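Local coordinates for protein cytochrome P450 monooxygenase (Rhodococcus sp. ECU0066, PDB 6KBH) that probably catalyses monooxygenation at a heme, with electrons passing from FMN through a [2Fe-2S] cluster to the heme within one self-sufficient chain, at residues 153-156 with 157-161; 194-197 with 198-201; 207-210 with 211-214; 238-241 with 242-245; 400-403 with 404-408. All coordinates share one frame; numbering follows the deposited sequence.

Interaction 1 of 5, residues 153-156 with 157-161; sequences EPMV and RRLTR
Val156 O is gripped by two donors of one residue, Thr160, and shows how a helical threonine can double a main-chain bond. The amide N of Thr160 reaches Val156 O at 2.8 Å, and OG1 of Thr160 gives its proton to the same Val156 O at 2.7 Å. The two arrive from opposite faces of the carbonyl plane, the hydroxyl standing 38° out of it. Having OG1 beside its own backbone N (chi1 -61°) turns the hydroxyl back along the helix, where it also meets Val156 CG2 at 3.7 Å.

One turn round, Glu153 and Arg157 run side by side with carboxylate and guanidinium nearly coplanar. Their salt bridge, Glu153 OE2 to Arg157 NH2 at 3.6 Å, is a loose one, and the position of NH2 is less certain than the rest. Each end has a stronger partner elsewhere: OE2 accepts from the backbone N of Val463, and the guanidinium pairs with Glu408. Ordinary i to i+4 bonds link Arg158 N to Pro154 O and Leu159 N to Met155 O. Toward helix 183-192 the packing is apolar, where the bend at chi2 (-90°) brings Met155 SD to 3.5 Å from Leu159 CD1.

All this belongs to helix 153-164, probably the D helix of the P450 fold. Val156, Arg157 and Thr160 lean on helix 396-413, while Met155 and Leu159 rest against helix 183-192.

Interaction 2 of 5, residues 194-197 with 198-201; sequences VPEE and DMDT
The flat carboxylate of Asp198 meets the puckered ring of Pro195 obliquely, through a single oxygen. OD2 of Asp198 lies 3.5 Å from both CB and CG of Pro195 and a little farther from CD, so the proline offers it only carbon. The charge of OD2 is met from outside, by a salt bridge to Lys242 NZ. Asp198 carries CG beside its own backbone N (chi1 -68°), which swings the carboxylate back toward the proline. Glu197 OE1 comes within 4.3 Å of Asp198 OD2, and the lysine probably eases the crowding of these two like charges.

The contact illustrates how a chain leaving a loop winds up into a helix. Asp198 N bonds to Pro195 O at 2.9 Å and Met199 N to Glu196 O at 3.3 Å, each spanning three residues as in consecutive beta turns, and in both the donor stands well above the carbonyl plane. In the P450 fold this is the link between helix 183-192 and helix 199-204, probably the E and F helices.

Carbon contacts complete the turn. Met199 CG packs on Val194 CG1 at 3.8 Å, while the bend at chi3 brings Met199 CE alongside Glu196, 3.9 Å from its CB. Val194 CG2 reaches Asp198 CB. Val194 also rests on Val239 of helix 219-242, and Met199 on Leu189 and His190 of helix 183-192.

Interaction 3 of 5, residues 207-210 with 211-214; sequences IAHT and VNTW
Val211 meets Thr210 through its CG2, which lies 3.9 Å from Thr210 OG1 where the two side chains cross. Next along, Asn212 sends its amide toward the imidazole of His209: ND2 sits at the ring's edge, near its plane, 4.3 Å from His209 CD2, a distance of loose contact.

Thr213 opens the regular helical bonding, its N donating to His209 O at 2.8 Å, with its CB close to the same oxygen. Its methyl, CG2, turns the other way and lies over the centre of the Trp214 ring.

Trp214 closes the walk. Its N bonds to Thr210 O at 2.7 Å, and with CG beside the backbone N (chi1 -71°) the indole folds back so that CE3 comes 3.9 Å from Thr210 CA, which sits in plane at the ring's edge. Thus the indole has a methyl on one face and backbone at its rim.

This short turn, helix 210-214, lies between helix 199-204 and helix 219-242, probably in the region that joins the F and G helices of P450s. Trp214 meets the Phe433 ring and comes about 9 Å from the heme; Asn212 touches helix 219-242, and Thr210 touches Glu285 of helix 284-300.

Interaction 4 of 5, residues 238-241 with 242-245; sequences TVLD and KMRK
Val239 and Met243 form the close-packed half of this helical turn, where Met243 CE lies 3.6 Å from Val239 CG1. The thioether gets there by a torsion seldom used inside helices, adopted here where helix 219-242 gives out: CG stands between the backbone N and the carbonyl carbon (chi1 58°), and the chain bends again at chi3 to lay its methyl across the valine. Met243 CG also has Leu240 CD1 at 4.3 Å, a more distant contact. Cut back to alanine, Met243 would probably leave Val239 CG1 without its methyl partner and open a gap beside Val194 and Met253, which also touch this methionine.

Backbone bonds run through the same turn: Lys242 N to Thr238 O at 2.8 Å and Met243 N to Val239 O at 3.0 Å, the latter almost straight at 176°. After them the pattern changes, for Arg244 N makes only a weak bond, to Asp241 O.

Packing is looser where Arg244 crosses the buried Leu240, its NE 4.0 Å from Leu240 CG. On the solvent side stand Asp241 and Lys242. Asp241 OD1 approaches Arg244 NE no closer than 4.5 Å and well out of the guanidinium plane, so no N-H points at it. The firm partner of Arg244 is Asp269, while the end of Lys242 leads away to Asp198. This last turn joins apolar contact to two basic side chains, Lys242 and Arg244, whose salt bridges lie on other segments; the ionic chemistry probably ties the end of helix 219-242 to its surroundings more than it holds the turn itself together.

Interaction 5 of 5, residues 400-403 with 404-408; sequences RMEI and QIFLE
Phe406 lays one face of its ring over the carbonyl oxygen of Glu402, off centre toward the rim, and its far end against the glutamate's aliphatic stem, with CZ 3.4 Å from Glu402 CG. This is the L helix of the P450 fold, helix 396-413, which follows the heme-ligating Cys393. CG of Phe406 stands beside its own backbone N (chi1 -64°), and this folds the ring back over the preceding turn; ring and carboxylate planes are 61° apart. Beside it, Ile403 CD1 makes a more distant contact with Phe406 CD2, at 4.3 Å.

The same Glu402 O accepts Phe406 N at 3.1 Å, donor tilted from its plane. A serine in place of Phe406 would probably leave the stem of Glu402 uncovered on that side, with a gap toward Pro184 and Ser291, which the ring also touches. The side chain of Glu402 lies about 5 Å from the heme.

The helix is regular: Gln404 N binds Arg400 O, and Leu407 N meets Ile403 O at 2.8 Å. Arg400 leads away from this turn to salt bridges with Glu320 and with Asp730, the latter in the ferredoxin-like iron-sulfur part of the chain, consistent with this helix facing the reductase part. On the flank toward helix 153-164, Met401 and Ile405 lie side by side, Met401 CG touching Ile405 CD1 at 3.5 Å.

All five are local contacts of the P450 part, within a helix or at one of its ends, met along the chain in the order given. They form two touching pairs and one outlier. Interactions 1 and 5, centres about 10 Å apart, join helix 153-164 to helix 396-413, the L helix on the proximal side of the heme, through apolar packing and an arginine-glutamate bridge. Interactions 2 and 4, about 12 Å between centres, join the start of helix 199-204 to the end of helix 219-242. Interaction 3 stands apart, its centre at least 23 Å from every other, nearer the heme than either member of the second pair.

Interaction 1 of 5, residues 153-156 with 157-161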
loop_
_atom_site.group_PDB
_atom_site.type_symbol
_atom_site.label_atom_id
_atom_site.label_comp_id
_atom_site.label_asym_id
_atom_site.label_seq_id
_atom_site.Cartn_x
_atom_site.Cartn_y
_atom_site.Cartn_z
ATOM N N GLU A 153 -16.453 -0.544 4.986
ATOM C CA GLU A 153 -16.073 -1.932 4.733
ATOM C C GLU A 153 -17.208 -2.937 4.921
ATOM O O GLU A 153 -17.247 -3.921 4.162
ATOM C CB GLU A 153 -14.871 -2.313 5.607
ATOM C CG GLU A 153 -14.312 -3.693 5.292
ATOM C CD GLU A 153 -12.927 -3.916 5.861
ATOM O OE1 GLU A 153 -12.319 -2.948 6.370
ATOM O OE2 GLU A 153 -12.448 -5.068 5.806
ATOM N N PRO A 154 -18.127 -2.791 5.885
ATOM C CA PRO A 154 -19.265 -3.724 5.922
ATOM C C PRO A 154 -20.200 -3.577 4.734
ATOM O O PRO A 154 -20.786 -4.575 4.296
ATOM C CB PRO A 154 -19.972 -3.369 7.239
ATOM C CG PRO A 154 -18.921 -2.720 8.066
ATOM C CD PRO A 154 -18.090 -1.946 7.093
ATOM N N MET A 155 -20.354 -2.363 4.200
ATOM C CA MET A 155 -21.291 -2.141 3.102
ATOM C C MET A 155 -20.855 -2.872 1.836
ATOM O O MET A 155 -21.686 -3.468 1.140
ATOM C CB MET A 155 -21.433 -0.642 2.840
ATOM C CG MET A 155 -22.167 -0.275 1.557
ATOM S SD MET A 155 -21.075 -0.123 0.126
ATOM C CE MET A 155 -19.986 1.197 0.656
ATOM N N VAL A 156 -19.560 -2.827 1.513
ATOM C CA VAL A 156 -19.084 -3.469 0.293
ATOM C C VAL A 156 -19.092 -4.986 0.443
ATOM O O VAL A 156 -19.352 -5.711 -0.525
ATOM C CB VAL A 156 -17.689 -2.930 -0.079
ATOM C CG1 VAL A 156 -16.784 -2.914 1.133
ATOM C CG2 VAL A 156 -17.068 -3.750 -1.204
ATOM N N ARG A 157 -18.822 -5.495 1.647
ATOM C CA ARG A 157 -18.922 -6.932 1.875
ATOM C C ARG A 157 -20.359 -7.413 1.709
ATOM O O ARG A 157 -20.601 -8.499 1.168
ATOM C CB ARG A 157 -18.393 -7.281 3.265
ATOM C CG ARG A 157 -16.887 -7.146 3.404
ATOM C CD ARG A 157 -16.423 -7.581 4.780
ATOM N NE ARG A 157 -14.970 -7.544 4.896
ATOM C CZ ARG A 157 -14.170 -8.529 4.505
ATOM N NH1 ARG A 157 -14.683 -9.629 3.968
ATOM N NH2 ARG A 157 -12.858 -8.413 4.648
ATOM N N ARG A 158 -21.324 -6.619 2.179
ATOM C CA ARG A 158 -22.732 -6.942 1.960
ATOM C C ARG A 158 -23.057 -6.982 0.472
ATOM O O ARG A 158 -23.648 -7.950 -0.022
ATOM C CB ARG A 158 -23.619 -5.924 2.681
ATOM C CG ARG A 158 -25.115 -6.166 2.516
ATOM C CD ARG A 158 -25.944 -5.110 3.240
ATOM N NE ARG A 158 -25.918 -3.814 2.565
ATOM C CZ ARG A 158 -26.719 -3.477 1.559
ATOM N NH1 ARG A 158 -27.614 -4.343 1.103
ATOM N NH2 ARG A 158 -26.626 -2.275 1.007
ATOM N N LEU A 159 -22.663 -5.939 -0.264
ATOM C CA LEU A 159 -23.017 -5.850 -1.677
ATOM C C LEU A 159 -22.269 -6.884 -2.511
ATOM O O LEU A 159 -22.821 -7.419 -3.481
ATOM C CB LEU A 159 -22.741 -4.441 -2.197
ATOM C CG LEU A 159 -23.656 -3.350 -1.643
ATOM C CD1 LEU A 159 -23.157 -1.977 -2.051
ATOM C CD2 LEU A 159 -25.085 -3.566 -2.116
ATOM N N THR A 160 -21.014 -7.172 -2.161
ATOM C CA THR A 160 -20.261 -8.177 -2.906
ATOM C C THR A 160 -20.923 -9.546 -2.814
ATOM O O THR A 160 -20.887 -10.318 -3.781
ATOM C CB THR A 160 -18.816 -8.238 -2.403
ATOM O OG1 THR A 160 -18.186 -6.967 -2.604
ATOM C CG2 THR A 160 -18.024 -9.297 -3.154
ATOM N N ARG A 161 -21.567 -9.852 -1.684
ATOM C CA ARG A 161 -22.185 -11.162 -1.521
ATOM C C ARG A 161 -23.618 -11.207 -2.039
ATOM O O ARG A 161 -24.023 -12.211 -2.639
ATOM C CB ARG A 161 -22.157 -11.599 -0.060
ATOM C CG ARG A 161 -23.240 -12.615 0.274
ATOM C CD ARG A 161 -22.869 -13.355 1.529
ATOM N NE ARG A 161 -21.418 -13.548 1.569
ATOM C CZ ARG A 161 -20.715 -13.709 2.679
ATOM N NH1 ARG A 161 -21.330 -13.702 3.852
ATOM N NH2 ARG A 161 -19.396 -13.869 2.633
#

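Interaction 2 of 5, residues 194-197 with 198-201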
loop_
_atom_site.group_PDB
_atom_site.type_symbol
_atom_site.label_atom_id
_atom_site.label_comp_id
_atom_site.label_asym_id
_atom_site.label_seq_id
_atom_site.Cartn_x
_atom_site.Cartn_y
_atom_site.Cartn_z
ATOM N N VAL A 194 -25.648 9.056 -0.974
ATOM C CA VAL A 194 -26.958 9.264 -1.593
ATOM C C VAL A 194 -27.960 8.309 -0.948
ATOM O O VAL A 194 -27.599 7.167 -0.625
ATOM C CB VAL A 194 -26.870 9.085 -3.129
ATOM C CG1 VAL A 194 -26.283 7.725 -3.519
ATOM C CG2 VAL A 194 -28.214 9.311 -3.816
ATOM N N PRO A 195 -29.205 8.735 -0.706
ATOM C CA PRO A 195 -30.198 7.827 -0.117
ATOM C C PRO A 195 -30.433 6.609 -0.997
ATOM O O PRO A 195 -30.423 6.697 -2.226
ATOM C CB PRO A 195 -31.460 8.695 -0.030
ATOM C CG PRO A 195 -30.955 10.089 0.065
ATOM C CD PRO A 195 -29.714 10.118 -0.792
ATOM N N GLU A 196 -30.660 5.465 -0.347
ATOM C CA GLU A 196 -30.925 4.233 -1.079
ATOM C C GLU A 196 -32.197 4.339 -1.911
ATOM O O GLU A 196 -32.296 3.716 -2.976
ATOM C CB GLU A 196 -31.017 3.058 -0.107
ATOM C CG GLU A 196 -29.919 3.064 0.950
ATOM C CD GLU A 196 -29.801 1.742 1.677
ATOM O OE1 GLU A 196 -30.441 0.767 1.230
ATOM O OE2 GLU A 196 -29.072 1.679 2.691
ATOM N N GLU A 197 -33.183 5.101 -1.434
ATOM C CA GLU A 197 -34.352 5.446 -2.235
ATOM C C GLU A 197 -33.956 5.927 -3.626
ATOM O O GLU A 197 -34.544 5.523 -4.636
ATOM C CB GLU A 197 -35.165 6.525 -1.515
ATOM C CG GLU A 197 -35.277 6.336 -0.008
ATOM C CD GLU A 197 -35.238 7.653 0.751
ATOM O OE1 GLU A 197 -35.701 8.680 0.207
ATOM O OE2 GLU A 197 -34.728 7.667 1.890
ATOM N N ASP A 198 -32.939 6.781 -3.692
ATOM C CA ASP A 198 -32.577 7.507 -4.901
ATOM C C ASP A 198 -31.545 6.787 -5.758
ATOM O O ASP A 198 -31.176 7.303 -6.819
ATOM C CB ASP A 198 -32.037 8.889 -4.531
ATOM C CG ASP A 198 -33.103 9.789 -3.946
ATOM O OD1 ASP A 198 -34.100 10.066 -4.644
ATOM O OD2 ASP A 198 -32.945 10.214 -2.783
ATOM N N MET A 199 -31.072 5.618 -5.337
ATOM C CA MET A 199 -29.913 5.043 -6.001
ATOM C C MET A 199 -30.291 4.371 -7.313
ATOM O O MET A 199 -29.627 4.587 -8.331
ATOM C CB MET A 199 -29.215 4.060 -5.066
ATOM C CG MET A 199 -28.623 4.723 -3.828
ATOM S SD MET A 199 -27.306 3.760 -3.066
ATOM C CE MET A 199 -28.179 2.237 -2.721
ATOM N N ASP A 200 -31.385 3.603 -7.324
ATOM C CA ASP A 200 -31.679 2.772 -8.488
ATOM C C ASP A 200 -31.862 3.582 -9.768
ATOM O O ASP A 200 -31.598 3.059 -10.855
ATOM C CB ASP A 200 -32.908 1.905 -8.244
ATOM C CG ASP A 200 -32.578 0.658 -7.463
ATOM O OD1 ASP A 200 -31.370 0.343 -7.349
ATOM O OD2 ASP A 200 -33.512 0.000 -6.964
ATOM N N THR A 201 -32.309 4.842 -9.698
ATOM C CA THR A 201 -32.391 5.571 -10.963
ATOM C C THR A 201 -31.025 6.107 -11.363
ATOM O O THR A 201 -30.639 6.031 -12.535
ATOM C CB THR A 201 -33.405 6.714 -10.916
ATOM O OG1 THR A 201 -34.687 6.183 -10.589
ATOM C CG2 THR A 201 -33.517 7.359 -12.325
#

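Interaction 3 of 5, residues 207-210 with 211-214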
loop_
_atom_site.group_PDB
_atom_site.type_symbol
_atom_site.label_atom_id
_atom_site.label_comp_id
_atom_site.label_asym_id
_atom_site.label_seq_id
_atom_site.Cartn_x
_atom_site.Cartn_y
_atom_site.Cartn_z
ATOM N N ILE A 207 -23.723 4.942 -17.288
ATOM C CA ILE A 207 -23.383 4.265 -18.534
ATOM C C ILE A 207 -21.874 4.270 -18.741
ATOM O O ILE A 207 -21.116 4.907 -18.005
ATOM C CB ILE A 207 -24.071 4.906 -19.756
ATOM C CG1 ILE A 207 -23.666 6.376 -19.874
ATOM C CG2 ILE A 207 -25.582 4.748 -19.678
ATOM C CD1 ILE A 207 -23.941 6.970 -21.229
ATOM N N ALA A 208 -21.451 3.546 -19.775
ATOM C CA ALA A 208 -20.051 3.526 -20.168
ATOM C C ALA A 208 -19.691 4.809 -20.907
ATOM O O ALA A 208 -20.459 5.303 -21.738
ATOM C CB ALA A 208 -19.762 2.309 -21.045
ATOM N N HIS A 209 -18.514 5.353 -20.592
ATOM C CA HIS A 209 -18.017 6.566 -21.224
ATOM C C HIS A 209 -16.739 6.352 -22.022
ATOM O O HIS A 209 -16.221 7.317 -22.597
ATOM C CB HIS A 209 -17.762 7.654 -20.171
ATOM C CG HIS A 209 -19.007 8.259 -19.602
ATOM N ND1 HIS A 209 -19.601 7.793 -18.448
ATOM C CD2 HIS A 209 -19.762 9.303 -20.018
ATOM C CE1 HIS A 209 -20.672 8.519 -18.182
ATOM N NE2 HIS A 209 -20.792 9.442 -19.120
ATOM N N THR A 210 -16.217 5.125 -22.076
ATOM C CA THR A 210 -14.882 4.909 -22.628
ATOM C C THR A 210 -14.819 5.284 -24.104
ATOM O O THR A 210 -13.931 6.034 -24.528
ATOM C CB THR A 210 -14.456 3.454 -22.427
ATOM O OG1 THR A 210 -15.300 2.594 -23.201
ATOM C CG2 THR A 210 -14.572 3.071 -20.971
ATOM N N VAL A 211 -15.755 4.773 -24.906
ATOM C CA VAL A 211 -15.714 5.064 -26.337
ATOM C C VAL A 211 -16.093 6.519 -26.611
ATOM O O VAL A 211 -15.561 7.138 -27.537
ATOM C CB VAL A 211 -16.622 4.081 -27.103
ATOM C CG1 VAL A 211 -16.715 4.470 -28.556
ATOM C CG2 VAL A 211 -16.086 2.664 -26.977
ATOM N N ASN A 212 -16.988 7.099 -25.805
ATOM C CA ASN A 212 -17.459 8.448 -26.083
ATOM C C ASN A 212 -16.478 9.510 -25.604
ATOM O O ASN A 212 -16.446 10.611 -26.158
ATOM C CB ASN A 212 -18.851 8.663 -25.470
ATOM C CG ASN A 212 -19.192 10.133 -25.299
ATOM O OD1 ASN A 212 -19.611 10.795 -26.249
ATOM N ND2 ASN A 212 -19.046 10.646 -24.076
ATOM N N THR A 213 -15.682 9.221 -24.583
ATOM C CA THR A 213 -14.624 10.139 -24.176
ATOM C C THR A 213 -13.279 9.823 -24.824
ATOM O O THR A 213 -12.553 10.744 -25.212
ATOM C CB THR A 213 -14.468 10.144 -22.644
ATOM O OG1 THR A 213 -15.675 10.641 -22.045
ATOM C CG2 THR A 213 -13.311 11.026 -22.215
ATOM N N TRP A 214 -12.934 8.543 -24.981
ATOM C CA TRP A 214 -11.591 8.153 -25.399
ATOM C C TRP A 214 -11.553 7.369 -26.710
ATOM O O TRP A 214 -10.493 6.832 -27.061
ATOM C CB TRP A 214 -10.919 7.342 -24.286
ATOM C CG TRP A 214 -10.544 8.177 -23.097
ATOM C CD1 TRP A 214 -9.501 9.053 -23.009
ATOM C CD2 TRP A 214 -11.211 8.223 -21.832
ATOM N NE1 TRP A 214 -9.476 9.637 -21.772
ATOM C CE2 TRP A 214 -10.515 9.146 -21.027
ATOM C CE3 TRP A 214 -12.329 7.573 -21.299
ATOM C CZ2 TRP A 214 -10.898 9.436 -19.716
ATOM C CZ3 TRP A 214 -12.707 7.861 -19.994
ATOM C CH2 TRP A 214 -11.994 8.785 -19.220
#

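Interaction 4 of 5, residues 238-241 with 242-245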
loop_
_atom_site.group_PDB
_atom_site.type_symbol
_atom_site.label_atom_id
_atom_site.label_comp_id
_atom_site.label_asym_id
_atom_site.label_seq_id
_atom_site.Cartn_x
_atom_site.Cartn_y
_atom_site.Cartn_z
ATOM N N THR A 238 -31.765 17.384 -7.835
ATOM C CA THR A 238 -32.737 17.229 -6.758
ATOM C C THR A 238 -32.134 16.475 -5.583
ATOM O O THR A 238 -32.357 16.840 -4.422
ATOM C CB THR A 238 -33.976 16.495 -7.269
ATOM O OG1 THR A 238 -33.717 15.085 -7.292
ATOM C CG2 THR A 238 -34.334 16.962 -8.673
ATOM N N VAL A 239 -31.372 15.416 -5.868
ATOM C CA VAL A 239 -30.766 14.617 -4.808
ATOM C C VAL A 239 -29.880 15.484 -3.925
ATOM O O VAL A 239 -29.913 15.375 -2.693
ATOM C CB VAL A 239 -29.985 13.437 -5.413
ATOM C CG1 VAL A 239 -29.238 12.693 -4.333
ATOM C CG2 VAL A 239 -30.928 12.499 -6.145
ATOM N N LEU A 240 -29.089 16.372 -4.534
ATOM C CA LEU A 240 -28.248 17.271 -3.748
ATOM C C LEU A 240 -29.089 18.233 -2.917
ATOM O O LEU A 240 -28.744 18.532 -1.768
ATOM C CB LEU A 240 -27.295 18.047 -4.655
ATOM C CG LEU A 240 -26.289 18.908 -3.884
ATOM C CD1 LEU A 240 -25.442 18.039 -2.965
ATOM C CD2 LEU A 240 -25.412 19.720 -4.821
ATOM N N ASP A 241 -30.189 18.739 -3.484
ATOM C CA ASP A 241 -31.075 19.610 -2.719
ATOM C C ASP A 241 -31.727 18.857 -1.566
ATOM O O ASP A 241 -31.943 19.425 -0.489
ATOM C CB ASP A 241 -32.142 20.216 -3.631
ATOM C CG ASP A 241 -31.604 21.339 -4.498
ATOM O OD1 ASP A 241 -30.476 21.813 -4.239
ATOM O OD2 ASP A 241 -32.317 21.754 -5.438
ATOM N N LYS A 242 -32.050 17.578 -1.771
ATOM C CA LYS A 242 -32.674 16.796 -0.708
ATOM C C LYS A 242 -31.718 16.596 0.464
ATOM O O LYS A 242 -32.075 16.851 1.620
ATOM C CB LYS A 242 -33.149 15.449 -1.252
ATOM C CG LYS A 242 -33.671 14.522 -0.170
ATOM C CD LYS A 242 -33.774 13.084 -0.646
ATOM C CE LYS A 242 -35.079 12.836 -1.377
ATOM N NZ LYS A 242 -35.307 11.383 -1.615
ATOM N N MET A 243 -30.499 16.134 0.187
ATOM C CA MET A 243 -29.491 15.950 1.223
ATOM C C MET A 243 -28.817 17.254 1.621
ATOM O O MET A 243 -27.927 17.237 2.477
ATOM C CB MET A 243 -28.429 14.946 0.765
ATOM C CG MET A 243 -27.724 15.333 -0.528
ATOM S SD MET A 243 -26.371 14.226 -0.987
ATOM C CE MET A 243 -27.274 12.734 -1.367
ATOM N N ARG A 244 -29.234 18.377 1.033
ATOM C CA ARG A 244 -28.641 19.664 1.366
ATOM C C ARG A 244 -28.872 20.027 2.833
ATOM O O ARG A 244 -28.074 20.768 3.415
ATOM C CB ARG A 244 -29.203 20.750 0.445
ATOM C CG ARG A 244 -28.393 22.050 0.380
ATOM C CD ARG A 244 -26.997 21.830 -0.178
ATOM N NE ARG A 244 -26.889 22.139 -1.602
ATOM C CZ ARG A 244 -26.246 23.199 -2.085
ATOM N NH1 ARG A 244 -25.671 24.056 -1.253
ATOM N NH2 ARG A 244 -26.178 23.400 -3.394
ATOM N N LYS A 245 -29.917 19.494 3.470
ATOM C CA LYS A 245 -30.269 19.928 4.815
ATOM C C LYS A 245 -30.115 18.806 5.848
ATOM O O LYS A 245 -30.575 18.938 6.993
ATOM C CB LYS A 245 -31.665 20.547 4.825
ATOM C CG LYS A 245 -32.836 19.664 4.283
ATOM C CD LYS A 245 -33.019 18.353 5.048
ATOM C CE LYS A 245 -33.982 17.338 4.449
ATOM N NZ LYS A 245 -33.742 16.035 5.158
#

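Interaction 5 of 5, residues 400-403 with 404-408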
loop_
_atom_site.group_PDB
_atom_site.type_symbol
_atom_site.label_atom_id
_atom_site.label_comp_id
_atom_site.label_asym_id
_atom_site.label_seq_id
_atom_site.Cartn_x
_atom_site.Cartn_y
_atom_site.Cartn_z
ATOM N N ARG A 400 -8.857 -0.165 -3.944
ATOM C CA ARG A 400 -8.009 -1.225 -3.404
ATOM C C ARG A 400 -8.796 -2.130 -2.465
ATOM O O ARG A 400 -8.693 -3.360 -2.537
ATOM C CB ARG A 400 -6.808 -0.619 -2.682
ATOM C CG ARG A 400 -5.624 -0.318 -3.569
ATOM C CD ARG A 400 -4.641 0.586 -2.853
ATOM N NE ARG A 400 -3.363 0.659 -3.548
ATOM C CZ ARG A 400 -2.430 1.572 -3.299
ATOM N NH1 ARG A 400 -2.635 2.493 -2.365
ATOM N NH2 ARG A 400 -1.291 1.564 -3.979
ATOM N N MET A 401 -9.576 -1.532 -1.560
ATOM C CA MET A 401 -10.435 -2.317 -0.680
ATOM C C MET A 401 -11.433 -3.133 -1.491
ATOM O O MET A 401 -11.603 -4.338 -1.269
ATOM C CB MET A 401 -11.165 -1.390 0.295
ATOM C CG MET A 401 -12.344 -2.039 0.991
ATOM S SD MET A 401 -13.470 -0.881 1.789
ATOM C CE MET A 401 -12.483 -0.380 3.197
ATOM N N GLU A 402 -12.087 -2.482 -2.451
ATOM C CA GLU A 402 -13.120 -3.120 -3.257
ATOM C C GLU A 402 -12.597 -4.367 -3.961
ATOM O O GLU A 402 -13.235 -5.427 -3.934
ATOM C CB GLU A 402 -13.620 -2.112 -4.277
ATOM C CG GLU A 402 -15.086 -2.086 -4.472
ATOM C CD GLU A 402 -15.502 -0.835 -5.182
ATOM O OE1 GLU A 402 -14.710 0.131 -5.220
ATOM O OE2 GLU A 402 -16.599 -0.832 -5.746
ATOM N N ILE A 403 -11.442 -4.249 -4.615
ATOM C CA ILE A 403 -10.859 -5.392 -5.308
ATOM C C ILE A 403 -10.513 -6.489 -4.315
ATOM O O ILE A 403 -10.800 -7.672 -4.542
ATOM C CB ILE A 403 -9.622 -4.959 -6.112
ATOM C CG1 ILE A 403 -9.993 -3.910 -7.156
ATOM C CG2 ILE A 403 -8.999 -6.161 -6.792
ATOM C CD1 ILE A 403 -10.889 -4.433 -8.229
ATOM N N GLN A 404 -9.886 -6.111 -3.198
ATOM C CA GLN A 404 -9.444 -7.093 -2.210
ATOM C C GLN A 404 -10.581 -7.981 -1.717
ATOM O O GLN A 404 -10.393 -9.181 -1.518
ATOM C CB GLN A 404 -8.790 -6.379 -1.032
ATOM C CG GLN A 404 -7.292 -6.277 -1.123
ATOM C CD GLN A 404 -6.771 -5.255 -0.161
ATOM O OE1 GLN A 404 -6.862 -4.063 -0.417
ATOM N NE2 GLN A 404 -6.256 -5.708 0.975
ATOM N N ILE A 405 -11.760 -7.407 -1.492
ATOM C CA ILE A 405 -12.890 -8.192 -0.999
ATOM C C ILE A 405 -13.549 -8.988 -2.122
ATOM O O ILE A 405 -13.961 -10.138 -1.912
ATOM C CB ILE A 405 -13.895 -7.297 -0.248
ATOM C CG1 ILE A 405 -13.181 -6.353 0.687
ATOM C CG2 ILE A 405 -14.800 -8.154 0.593
ATOM C CD1 ILE A 405 -13.947 -5.100 0.988
ATOM N N PHE A 406 -13.724 -8.368 -3.289
ATOM C CA PHE A 406 -14.139 -9.131 -4.452
ATOM C C PHE A 406 -13.309 -10.400 -4.573
ATOM O O PHE A 406 -13.844 -11.511 -4.709
ATOM C CB PHE A 406 -13.988 -8.315 -5.739
ATOM C CG PHE A 406 -14.848 -7.084 -5.834
ATOM C CD1 PHE A 406 -15.948 -6.917 -5.009
ATOM C CD2 PHE A 406 -14.573 -6.111 -6.780
ATOM C CE1 PHE A 406 -16.737 -5.786 -5.118
ATOM C CE2 PHE A 406 -15.361 -4.977 -6.895
ATOM C CZ PHE A 406 -16.445 -4.819 -6.063
ATOM N N LEU A 407 -11.994 -10.237 -4.530
ATOM C CA LEU A 407 -11.064 -11.337 -4.682
ATOM C C LEU A 407 -10.884 -12.147 -3.406
ATOM O O LEU A 407 -10.163 -13.148 -3.433
ATOM C CB LEU A 407 -9.707 -10.816 -5.165
ATOM C CG LEU A 407 -8.678 -11.855 -5.618
ATOM C CD1 LEU A 407 -9.234 -12.703 -6.760
ATOM C CD2 LEU A 407 -7.360 -11.203 -5.999
ATOM N N GLU A 408 -11.497 -11.780 -2.282
ATOM C CA GLU A 408 -11.433 -12.809 -1.254
ATOM C C GLU A 408 -12.666 -13.701 -1.287
ATOM O O GLU A 408 -12.535 -14.921 -1.154
ATOM C CB GLU A 408 -11.204 -12.223 0.150
ATOM C CG GLU A 408 -12.278 -11.366 0.767
ATOM C CD GLU A 408 -12.287 -11.490 2.288
ATOM O OE1 GLU A 408 -12.395 -12.628 2.796
ATOM O OE2 GLU A 408 -12.198 -10.452 2.975
#